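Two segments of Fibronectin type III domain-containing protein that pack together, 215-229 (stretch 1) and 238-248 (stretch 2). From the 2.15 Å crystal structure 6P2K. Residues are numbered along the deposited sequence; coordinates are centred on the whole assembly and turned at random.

Stretch 1 (215-229) ALSPNGQVLYATYAE
Stretch 2 238-248: TNFLVYATRTS

The two stretches pair as neighbouring antiparallel strands of a β-sheet, held mainly by backbone hydrogen bonds and closed at one end by a threonine side chain. Strand 222-228 runs at 146° to strand 241-246, and the axes approach to 4.7 Å. The contact buries 824 Å², both sides summed.

Stretch 1 starts with the strand residues A215 and L216. A type I turn from S217 to G220 follows, with G220 N 2.6 Å from S217 O. G220 has phi/psi 72/9, a positive phi that favours glycine. N219 (chi1 p) braces the turn: N219 OD1 accepts from S217 OG at 3.0 Å and from Q221 N at 3.1 Å. Q221 (-104/-10) leads out of the turn, and V222 to A228 are extended, mostly near -120/140, with A225 at -157/157. A215 N donates to Y224 O and Y224 N to A215 O, both at 2.8 Å, so stretch 1 also pairs with itself.

The register sets V222 opposite R246, Y224 opposite A244 and T226 opposite V242 as non-hydrogen-bonded pairs, CA-CA about 4.4 Å. L223-T245, A225-Y243 and Y227-L241 are the hydrogen-bonded pairs, CA-CA about 5.4 Å. Each of these closes a ring of two bonds. L223 N to T245 O is 2.8 Å and T245 N to L223 O 2.9 Å. A225 N to Y243 O is 3.0 Å and Y243 N to A225 O 2.8 Å. Y227 N to L241 O is 2.9 Å and L241 N to Y227 O 3.1 Å.

T247 ends the ladder. T247 N donates to Q221 O at 3.2 Å. With chi1 at 42° (p), T247 OG1 donates to G220 O at 2.7 Å. The β-branched side chain also offers a methyl: T247 CG2 lies 4.0 Å from L223 CB.

One sheet face carries V222, Y224, T226, V242, A244 and R246. Y224 is m, and Y224 CD1 lies 3.6 Å from A244 CB; the small alanine allows this close contact. R246 (chi1 m, chi2 -144°, chi3 89°, chi4 -144°) lays its guanidinium face over Q221 O, but its NE is buried without a partner.

The other face carries L223, A225, Y227, L241, Y243 and T245. All but L241 are buried, which suits the mostly apolar and aromatic side chains. Y227 and Y243 are both m, with Y227 CD1 4.1 Å from Y243 CD1. L223 is t, p. The end of L241 (m, t) leads away.

At the far end, A228 CB points toward stretch 2 and sits over the F240 ring (chi1 m), 3.7 Å from its centroid. A water there accepts from E229 N at 2.6 Å and donates to N239 O at 2.8 Å.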

# COMPACT_ATOMS: atom_id res chain seq x y z
N ALA B 215 -24.25 39.60 42.60
CA ALA B 215 -23.97 40.65 41.64
C ALA B 215 -24.94 41.79 41.88
O ALA B 215 -26.10 41.57 42.23
CB ALA B 215 -24.09 40.14 40.20
N LEU B 216 -24.45 43.01 41.71
CA LEU B 216 -25.24 44.21 41.94
C LEU B 216 -25.19 45.08 40.70
O LEU B 216 -24.11 45.31 40.14
CB LEU B 216 -24.71 44.98 43.15
CG LEU B 216 -25.31 46.36 43.43
CD1 LEU B 216 -26.78 46.24 43.74
CD2 LEU B 216 -24.57 47.01 44.59
N SER B 217 -26.36 45.54 40.26
CA SER B 217 -26.42 46.42 39.11
C SER B 217 -25.74 47.75 39.43
O SER B 217 -25.79 48.23 40.57
CB SER B 217 -27.87 46.66 38.70
OG SER B 217 -27.96 47.66 37.70
N PRO B 218 -25.07 48.36 38.44
CA PRO B 218 -24.34 49.62 38.70
C PRO B 218 -25.16 50.71 39.36
O PRO B 218 -24.61 51.50 40.14
CB PRO B 218 -23.89 50.03 37.30
CG PRO B 218 -23.71 48.74 36.58
CD PRO B 218 -24.79 47.82 37.10
N ASN B 219 -26.46 50.78 39.09
CA ASN B 219 -27.28 51.78 39.77
C ASN B 219 -27.66 51.35 41.19
O ASN B 219 -28.40 52.07 41.86
CB ASN B 219 -28.53 52.09 38.93
CG ASN B 219 -29.42 50.88 38.71
OD1 ASN B 219 -29.24 49.83 39.32
ND2 ASN B 219 -30.40 51.03 37.82
N GLY B 220 -27.15 50.20 41.64
CA GLY B 220 -27.38 49.72 42.99
C GLY B 220 -28.77 49.22 43.28
O GLY B 220 -29.07 48.90 44.44
N GLN B 221 -29.62 49.08 42.26
CA GLN B 221 -31.05 48.90 42.49
C GLN B 221 -31.54 47.47 42.29
O GLN B 221 -32.65 47.15 42.70
CB GLN B 221 -31.83 49.88 41.61
CG GLN B 221 -31.44 51.31 41.96
CD GLN B 221 -31.80 52.36 40.91
OE1 GLN B 221 -30.95 53.16 40.52
NE2 GLN B 221 -33.07 52.42 40.51
N VAL B 222 -30.72 46.57 41.73
CA VAL B 222 -31.08 45.17 41.58
C VAL B 222 -29.91 44.29 42.00
O VAL B 222 -28.75 44.59 41.70
CB VAL B 222 -31.52 44.83 40.14
CG1 VAL B 222 -32.11 43.43 40.11
CG2 VAL B 222 -32.56 45.83 39.65
N LEU B 223 -30.22 43.20 42.70
CA LEU B 223 -29.24 42.24 43.19
C LEU B 223 -29.55 40.86 42.62
O LEU B 223 -30.70 40.41 42.66
CB LEU B 223 -29.25 42.20 44.72
CG LEU B 223 -28.29 41.25 45.45
CD1 LEU B 223 -26.87 41.79 45.44
CD2 LEU B 223 -28.76 41.01 46.88
N TYR B 224 -28.52 40.19 42.10
CA TYR B 224 -28.64 38.83 41.58
C TYR B 224 -27.78 37.89 42.41
O TYR B 224 -26.71 38.26 42.90
CB TYR B 224 -28.21 38.76 40.11
CG TYR B 224 -28.95 39.71 39.20
CD1 TYR B 224 -30.13 39.34 38.58
CD2 TYR B 224 -28.46 40.99 38.97
CE1 TYR B 224 -30.80 40.21 37.74
CE2 TYR B 224 -29.13 41.87 38.13
CZ TYR B 224 -30.30 41.47 37.53
OH TYR B 224 -30.97 42.35 36.70
N ALA B 225 -28.25 36.65 42.56
CA ALA B 225 -27.55 35.71 43.42
C ALA B 225 -27.89 34.28 43.01
O ALA B 225 -28.92 34.02 42.39
CB ALA B 225 -27.91 35.94 44.89
N THR B 226 -27.00 33.37 43.38
CA THR B 226 -27.25 31.93 43.31
C THR B 226 -27.20 31.36 44.72
O THR B 226 -26.35 31.76 45.53
CB THR B 226 -26.23 31.21 42.42
OG1 THR B 226 -25.03 30.97 43.16
CG2 THR B 226 -25.91 32.03 41.18
N TYR B 227 -28.11 30.45 45.01
CA TYR B 227 -28.23 29.86 46.34
C TYR B 227 -28.17 28.35 46.24
O TYR B 227 -28.71 27.75 45.30
CB TYR B 227 -29.54 30.29 47.01
CG TYR B 227 -29.46 31.63 47.71
CD1 TYR B 227 -29.70 32.81 47.02
CD2 TYR B 227 -29.16 31.71 49.07
CE1 TYR B 227 -29.63 34.04 47.65
CE2 TYR B 227 -29.09 32.93 49.71
CZ TYR B 227 -29.32 34.09 49.00
OH TYR B 227 -29.26 35.31 49.64
N ALA B 228 -27.50 27.73 47.21
CA ALA B 228 -27.22 26.31 47.17
C ALA B 228 -27.61 25.66 48.49
O ALA B 228 -27.64 26.31 49.54
CB ALA B 228 -25.74 26.04 46.90
N GLU B 229 -27.91 24.37 48.43
CA GLU B 229 -28.11 23.59 49.64
C GLU B 229 -26.85 23.67 50.51
O GLU B 229 -25.74 23.89 50.02
CB GLU B 229 -28.43 22.13 49.29
CG GLU B 229 -29.60 21.94 48.34
CD GLU B 229 -30.17 20.53 48.37
OE1 GLU B 229 -29.85 19.78 49.32
OE2 GLU B 229 -30.93 20.17 47.44
N THR B 238 -25.36 19.66 43.45
CA THR B 238 -25.28 19.92 42.03
C THR B 238 -26.30 20.93 41.51
O THR B 238 -26.20 21.33 40.35
CB THR B 238 -25.46 18.61 41.24
OG1 THR B 238 -26.84 18.20 41.31
CG2 THR B 238 -24.60 17.51 41.84
N ASN B 239 -27.27 21.34 42.33
CA ASN B 239 -28.40 22.15 41.87
C ASN B 239 -28.36 23.51 42.56
O ASN B 239 -28.97 23.71 43.61
CB ASN B 239 -29.72 21.41 42.15
CG ASN B 239 -30.92 22.09 41.52
OD1 ASN B 239 -30.80 22.76 40.49
ND2 ASN B 239 -32.08 21.92 42.14
N PHE B 240 -27.65 24.46 41.95
CA PHE B 240 -27.63 25.84 42.41
C PHE B 240 -28.68 26.62 41.63
O PHE B 240 -28.73 26.52 40.39
CB PHE B 240 -26.26 26.49 42.23
CG PHE B 240 -25.14 25.84 43.01
CD1 PHE B 240 -25.34 24.68 43.74
CD2 PHE B 240 -23.88 26.41 43.01
CE1 PHE B 240 -24.29 24.10 44.45
CE2 PHE B 240 -22.83 25.84 43.72
CZ PHE B 240 -23.04 24.69 44.44
N LEU B 241 -29.50 27.39 42.32
CA LEU B 241 -30.59 28.12 41.68
C LEU B 241 -30.31 29.62 41.69
O LEU B 241 -29.70 30.15 42.62
CB LEU B 241 -31.92 27.82 42.37
CG LEU B 241 -32.42 26.40 42.08
CD1 LEU B 241 -33.75 26.13 42.76
CD2 LEU B 241 -32.52 26.17 40.58
N VAL B 242 -30.77 30.29 40.64
CA VAL B 242 -30.47 31.69 40.38
C VAL B 242 -31.69 32.53 40.71
O VAL B 242 -32.82 32.19 40.33
CB VAL B 242 -30.03 31.90 38.92
CG1 VAL B 242 -29.39 33.27 38.75
CG2 VAL B 242 -29.07 30.80 38.50
N TYR B 243 -31.47 33.65 41.40
CA TYR B 243 -32.55 34.50 41.85
C TYR B 243 -32.19 35.96 41.62
O TYR B 243 -31.04 36.31 41.38
CB TYR B 243 -32.87 34.28 43.34
CG TYR B 243 -33.26 32.87 43.70
CD1 TYR B 243 -32.30 31.91 43.96
CD2 TYR B 243 -34.60 32.52 43.81
CE1 TYR B 243 -32.66 30.62 44.31
CE2 TYR B 243 -34.98 31.23 44.15
CZ TYR B 243 -34.00 30.29 44.40
OH TYR B 243 -34.36 29.01 44.74
N ALA B 244 -33.21 36.80 41.70
CA ALA B 244 -33.05 38.24 41.59
C ALA B 244 -34.01 38.92 42.54
O ALA B 244 -35.13 38.45 42.76
CB ALA B 244 -33.30 38.74 40.16
N THR B 245 -33.55 40.02 43.12
CA THR B 245 -34.42 40.86 43.93
C THR B 245 -34.00 42.30 43.75
O THR B 245 -32.85 42.60 43.39
CB THR B 245 -34.38 40.50 45.42
OG1 THR B 245 -35.23 41.40 46.14
CG2 THR B 245 -32.97 40.64 45.95
N ARG B 246 -34.95 43.17 43.98
CA ARG B 246 -34.66 44.58 44.12
C ARG B 246 -34.02 44.83 45.48
O ARG B 246 -34.24 44.08 46.44
CB ARG B 246 -35.93 45.39 43.95
CG ARG B 246 -36.61 45.21 42.61
CD ARG B 246 -37.21 46.53 42.16
NE ARG B 246 -36.28 47.36 41.39
CZ ARG B 246 -36.21 48.68 41.45
NH1 ARG B 246 -37.02 49.37 42.26
NH2 ARG B 246 -35.33 49.33 40.70
N THR B 247 -33.22 45.88 45.56
CA THR B 247 -32.60 46.23 46.83
C THR B 247 -33.48 47.15 47.69
O THR B 247 -33.15 47.39 48.85
CB THR B 247 -31.22 46.87 46.59
OG1 THR B 247 -31.29 47.78 45.48
CG2 THR B 247 -30.20 45.78 46.21
N SER B 248 -34.52 47.73 47.10
CA SER B 248 -35.53 48.47 47.88
C SER B 248 -36.40 47.54 48.78
O SER B 248 -36.52 47.81 49.91
CB SER B 248 -36.34 49.43 46.99
OG SER B 248 -37.09 48.80 45.96
O HOH W 1 -34.34 49.04 44.00
O HOH W 2 -27.76 23.24 46.09